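Local atomic coordinates of putative calcium binding protein (Streptomyces coelicolor, PDB entry 3AKB), a protein that binds calcium ions through EF-hand motifs and may take part in calcium-mediated regulation in this bacterium. Residues A[35-40]-A[105-110]; A[28-33]-A[47-52]. The protein carries 2 engineered substitutions. One frame throughout, in Å; residues are numbered along the deposited sequence.

Contact 1 of 2, residues A[35-40]-A[105-110]; sequences AEFGVA and GVADTD. With CA (calcium ion), chain C; CA (calcium ion), chain L.
Phe37, near the C-terminal end of helix 23-37, lays its ring against the end of helix 89-107, where Val106 and Ala107 meet it, and against Thr109 just beyond. One interaction is a CH-pi contact. Ala107 CA lies 3.9 Å from the centroid of the Phe37 ring, only 18° off the ring normal. It is therefore over the face, though shifted toward the rim, with Phe37 CE1 its nearest ring atom at 3.7 Å. This backbone CA, rather than the methyl group, marks the face contact; Ala107 CB approaches the far end of the ring, 3.7 Å from Phe37 CZ.

The other contacts are van der Waals, mostly between apolar groups. Phe37 CG stands anti to its own carbonyl carbon (chi1 -73°), and Phe37 CB and CG both border Val106: CB comes within 3.8 Å of Val106 CG1, and the one polar atom among these partners, Val106 O, approaches CG obliquely. Thr109 CG2 is near the ring plane at its edge, 3.9 Å from Phe37 CD1, with the two side chains crossing at about a right angle. Val39 adds CG2, 4.0 Å from Val106 CG1. Between Phe37 and Val39, Gly38 takes positive phi in a Schellman motif that turns the chain out of the helix. No hydrogen bond joins the two segments. From helix 117-126, Asp119 and Arg122 also touch Phe37.

Metal coordination follows immediately in sequence. Asp108 OD1 binds a calcium ion at 2.3 Å and Asp110 OD1 binds the same ion at 2.2 Å; two waters, Asp112 and Ala114 O also belong to this site. Water 1, one of its ligands, accepts a hydrogen bond from Thr109 N. Phe37 thus packs where an incoming helix gives way to its calcium-binding loop, a helix-loop junction of the EF-hand.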
loop_
_atom_site.group_PDB
_atom_site.type_symbol
_atom_site.label_atom_id
_atom_site.label_comp_id
_atom_site.label_asym_id
_atom_site.label_seq_id
_atom_site.Cartn_x
_atom_site.Cartn_y
_atom_site.Cartn_z
ATOM N N ALA A 35 -12.210 7.417 4.909
ATOM C CA ALA A 35 -12.594 8.762 5.308
ATOM C C ALA A 35 -12.392 9.774 4.177
ATOM O O ALA A 35 -13.273 10.635 3.940
ATOM C CB ALA A 35 -11.836 9.169 6.552
ATOM N N GLU A 36 -11.281 9.641 3.442
ATOM C CA GLU A 36 -10.979 10.543 2.328
ATOM C C GLU A 36 -12.080 10.505 1.255
ATOM O O GLU A 36 -12.444 11.556 0.685
ATOM C CB GLU A 36 -9.606 10.181 1.725
ATOM C CG GLU A 36 -9.234 10.896 0.418
ATOM C CD GLU A 36 -9.082 12.381 0.593
ATOM O OE1 GLU A 36 -8.506 12.796 1.621
ATOM O OE2 GLU A 36 -9.554 13.146 -0.273
ATOM N N PHE A 37 -12.575 9.305 0.967
ATOM C CA PHE A 37 -13.592 9.097 -0.072
ATOM C C PHE A 37 -15.038 9.056 0.453
ATOM O O PHE A 37 -15.975 8.904 -0.326
ATOM C CB PHE A 37 -13.245 7.853 -0.872
ATOM C CG PHE A 37 -12.085 8.071 -1.780
ATOM C CD1 PHE A 37 -12.275 8.680 -3.022
ATOM C CD2 PHE A 37 -10.791 7.762 -1.360
ATOM C CE1 PHE A 37 -11.172 8.923 -3.841
ATOM C CE2 PHE A 37 -9.683 8.025 -2.170
ATOM C CZ PHE A 37 -9.870 8.591 -3.406
ATOM N N GLY A 38 -15.215 9.191 1.760
ATOM C CA GLY A 38 -16.576 9.166 2.322
ATOM C C GLY A 38 -17.294 7.846 2.153
ATOM O O GLY A 38 -18.548 7.803 2.032
ATOM N N VAL A 39 -16.517 6.771 2.175
ATOM C CA VAL A 39 -17.042 5.411 2.055
ATOM C C VAL A 39 -17.144 4.810 3.455
ATOM O O VAL A 39 -16.177 4.833 4.214
ATOM C CB VAL A 39 -16.164 4.538 1.134
ATOM C CG1 VAL A 39 -16.630 3.084 1.136
ATOM C CG2 VAL A 39 -16.152 5.120 -0.264
ATOM N N ALA A 40 -18.332 4.325 3.807
ATOM C CA ALA A 40 -18.574 3.818 5.165
ATOM C C ALA A 40 -17.831 2.528 5.463
ATOM O O ALA A 40 -17.751 1.627 4.625
ATOM C CB ALA A 40 -20.076 3.615 5.407
ATOM N N GLY A 105 -11.767 0.167 -5.847
ATOM C CA GLY A 105 -13.231 0.281 -5.708
ATOM C C GLY A 105 -13.609 1.500 -4.890
ATOM O O GLY A 105 -14.571 2.212 -5.210
ATOM N N VAL A 106 -12.863 1.735 -3.814
ATOM C CA VAL A 106 -13.117 2.904 -2.978
ATOM C C VAL A 106 -12.901 4.224 -3.708
ATOM O O VAL A 106 -13.670 5.190 -3.506
ATOM C CB VAL A 106 -12.261 2.843 -1.681
ATOM C CG1 VAL A 106 -12.327 4.127 -0.893
ATOM C CG2 VAL A 106 -12.730 1.697 -0.819
ATOM N N ALA A 107 -11.850 4.260 -4.533
ATOM C CA ALA A 107 -11.455 5.483 -5.230
ATOM C C ALA A 107 -12.223 5.729 -6.545
ATOM O O ALA A 107 -12.036 6.769 -7.195
ATOM C CB ALA A 107 -9.932 5.494 -5.470
ATOM N N ASP A 108 -13.061 4.774 -6.937
ATOM C CA ASP A 108 -13.940 4.920 -8.103
ATOM C C ASP A 108 -15.215 5.640 -7.673
ATOM O O ASP A 108 -16.126 5.028 -7.137
ATOM C CB ASP A 108 -14.256 3.535 -8.677
ATOM C CG ASP A 108 -15.306 3.576 -9.764
ATOM O OD1 ASP A 108 -15.597 4.689 -10.267
ATOM O OD2 ASP A 108 -15.785 2.482 -10.158
ATOM N N THR A 109 -15.256 6.950 -7.881
ATOM C CA THR A 109 -16.298 7.772 -7.283
ATOM C C THR A 109 -17.596 7.798 -8.093
ATOM O O THR A 109 -18.649 8.139 -7.549
ATOM C CB THR A 109 -15.819 9.200 -7.031
ATOM O OG1 THR A 109 -15.558 9.850 -8.281
ATOM C CG2 THR A 109 -14.582 9.206 -6.156
ATOM N N ASP A 110 -17.537 7.431 -9.374
ATOM C CA ASP A 110 -18.756 7.424 -10.200
ATOM C C ASP A 110 -19.269 6.014 -10.501
ATOM O O ASP A 110 -20.331 5.860 -11.116
ATOM C CB ASP A 110 -18.605 8.252 -11.491
ATOM C CG ASP A 110 -17.516 7.749 -12.401
ATOM O OD1 ASP A 110 -16.781 6.795 -12.048
ATOM O OD2 ASP A 110 -17.387 8.310 -13.514
HETATM CA CA CA C . -14.713 6.016 -11.937
HETATM CA CA CA L . -16.014 7.565 -14.623
HETATM O O HOH W 1 -14.308 7.809 -10.530
HETATM O O HOH W 2 -14.074 7.539 -13.600
HETATM O O HOH W 3 -14.999 10.132 -14.356
#

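Contact 2 of 2, residues A[28-33]-A[47-52]; sequences GAAKAM and QALYGG. Engineered in segment 28-33: Met33 (natural residue Leu). With CA (calcium ion), chain D.
Ala30 and Tyr50 mark the closest backbone approach, CA to CA 6.0 Å, between segments 28-33 and 47-52, whose axes come within 9.3 Å and run nearly antiparallel at 154°. The close approach is consistent with the small side chain of Ala30, whose CB points toward the opposing helix and lies over one face of the Tyr50 ring. The CH-pi geometry supports this: Ala30 CB is 4.1 Å from the Tyr50 ring centroid, 26° off the normal, and is about equally near CD1 and CE1, so the methyl group sits above that flank.

Tyr50 CG lies anti to its carbonyl carbon (chi1 -82°), and although the CB of Tyr50 does not aim at segment 28-33, the ring carries OH to it. There OH meets the backbone end of Lys31, 3.3 Å from Lys31 CB. Lys31 is extended as far as CD and bends at chi3, and its amine leads away from Tyr50; the touching is left to the aliphatic root.

Helix 23-37 leaves the first EF-hand calcium loop, which includes Asp14 and Asp25, while helix 44-64 enters the second, which begins at Asp65. The contact therefore joins the outgoing helix of one EF-hand to the incoming helix of the next, as in paired EF-hand domains.

On the inner side Leu49 carries the packing. Its CD2 branch reaches 3.6 Å from Ala30 O, with Ala30 CB at 3.9 Å from that same Leu49 CD2. Met33, an engineered residue (leucine in nature), meets it through sulfur: Met33 SD is 4.0 Å from Leu49 CD2, the side chains crossing at about a right angle. Leu49 also touches Phe99, and Met33 touches Ala103, both on helix 89-107.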
loop_
_atom_site.group_PDB
_atom_site.type_symbol
_atom_site.label_atom_id
_atom_site.label_comp_id
_atom_site.label_asym_id
_atom_site.label_seq_id
_atom_site.Cartn_x
_atom_site.Cartn_y
_atom_site.Cartn_z
ATOM N N GLY A 28 -5.427 1.385 10.132
ATOM C CA GLY A 28 -5.469 2.847 10.191
ATOM C C GLY A 28 -5.408 3.461 8.790
ATOM O O GLY A 28 -6.067 4.491 8.519
ATOM N N ALA A 29 -4.625 2.828 7.910
ATOM C CA ALA A 29 -4.515 3.220 6.508
ATOM C C ALA A 29 -5.866 3.028 5.818
ATOM O O ALA A 29 -6.324 3.904 5.081
ATOM C CB ALA A 29 -3.391 2.432 5.789
ATOM N N ALA A 30 -6.500 1.879 6.036
ATOM C CA ALA A 30 -7.802 1.629 5.472
ATOM C C ALA A 30 -8.801 2.666 5.984
ATOM O O ALA A 30 -9.578 3.224 5.197
ATOM C CB ALA A 30 -8.246 0.209 5.821
ATOM N N LYS A 31 -8.765 2.962 7.288
ATOM C CA LYS A 31 -9.689 3.943 7.873
ATOM C C LYS A 31 -9.510 5.308 7.178
ATOM O O LYS A 31 -10.478 5.977 6.807
ATOM C CB LYS A 31 -9.430 4.083 9.382
ATOM C CG LYS A 31 -10.355 5.065 10.046
ATOM C CD LYS A 31 -10.105 5.165 11.539
ATOM C CE LYS A 31 -11.027 4.259 12.307
ATOM N NZ LYS A 31 -11.317 4.804 13.681
ATOM N N ALA A 32 -8.260 5.705 6.973
ATOM C CA ALA A 32 -7.985 7.042 6.439
ATOM C C ALA A 32 -8.423 7.127 4.981
ATOM O O ALA A 32 -8.946 8.159 4.540
ATOM C CB ALA A 32 -6.497 7.401 6.604
ATOM N N MET A 33 -8.242 6.043 4.229
ATOM C CA MET A 33 -8.663 6.078 2.830
ATOM C C MET A 33 -10.189 6.130 2.722
ATOM O O MET A 33 -10.732 6.857 1.899
ATOM C CB MET A 33 -8.142 4.867 2.030
ATOM C CG MET A 33 -8.323 5.045 0.550
ATOM S SD MET A 33 -8.262 3.485 -0.461
ATOM C CE MET A 33 -8.633 4.275 -2.070
ATOM N N GLN A 47 -15.853 -2.942 3.987
ATOM C CA GLN A 47 -15.489 -4.269 4.491
ATOM C C GLN A 47 -14.427 -4.926 3.620
ATOM O O GLN A 47 -13.501 -5.570 4.148
ATOM C CB GLN A 47 -16.730 -5.161 4.655
ATOM C CG GLN A 47 -17.649 -4.691 5.759
ATOM C CD GLN A 47 -16.948 -4.697 7.087
ATOM O OE1 GLN A 47 -16.615 -3.647 7.644
ATOM N NE2 GLN A 47 -16.634 -5.891 7.578
ATOM N N ALA A 48 -14.517 -4.735 2.292
ATOM C CA ALA A 48 -13.533 -5.332 1.404
ATOM C C ALA A 48 -12.172 -4.669 1.601
ATOM O O ALA A 48 -11.162 -5.343 1.492
ATOM C CB ALA A 48 -13.974 -5.247 -0.057
ATOM N N LEU A 49 -12.140 -3.362 1.879
ATOM C CA LEU A 49 -10.863 -2.690 2.109
ATOM C C LEU A 49 -10.188 -3.153 3.401
ATOM O O LEU A 49 -9.001 -3.451 3.406
ATOM C CB LEU A 49 -10.987 -1.168 2.077
ATOM C CG LEU A 49 -9.631 -0.455 2.008
ATOM C CD1 LEU A 49 -9.021 -0.643 0.627
ATOM C CD2 LEU A 49 -9.812 1.006 2.332
ATOM N N TYR A 50 -10.947 -3.238 4.486
ATOM C CA TYR A 50 -10.372 -3.769 5.738
ATOM C C TYR A 50 -9.911 -5.199 5.559
ATOM O O TYR A 50 -8.835 -5.554 6.028
ATOM C CB TYR A 50 -11.384 -3.657 6.877
ATOM C CG TYR A 50 -11.430 -2.298 7.513
ATOM C CD1 TYR A 50 -10.358 -1.856 8.280
ATOM C CD2 TYR A 50 -12.539 -1.453 7.357
ATOM C CE1 TYR A 50 -10.371 -0.599 8.887
ATOM C CE2 TYR A 50 -12.580 -0.196 7.969
ATOM C CZ TYR A 50 -11.484 0.229 8.747
ATOM O OH TYR A 50 -11.476 1.459 9.363
ATOM N N GLY A 51 -10.703 -6.032 4.895
ATOM C CA GLY A 51 -10.291 -7.409 4.653
ATOM C C GLY A 51 -8.992 -7.492 3.865
ATOM O O GLY A 51 -8.090 -8.286 4.187
ATOM N N GLY A 52 -8.882 -6.675 2.822
ATOM C CA GLY A 52 -7.654 -6.695 2.024
ATOM C C GLY A 52 -6.452 -6.185 2.791
ATOM O O GLY A 52 -5.355 -6.715 2.661
HETATM CA CA CA D . -15.861 -6.560 9.349
#

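How the contacts relate
Contacts 1 and 2 follow one another along helix 23-37: its middle turns pack on helix 44-64, and its C-terminal end and the turn after it pack on the end of helix 89-107 and the start of its calcium loop. Their centres are 11 Å apart, yet they touch directly through the engineered Met33, whose CE lies 3.8 Å from Ala107 CB and 3.9 Å from Val106 CG1. Met33 thus faces Leu49 with its sulfur and the partners of Phe37 with its terminal methyl. Contact 1 holds Asp108 and Asp110 of an EF-hand calcium site, about 9 Å from Met33 at Asp108 (side chains); contact 2 has a calcium ion modelled beside Gln47, whose amide orientation is doubtful.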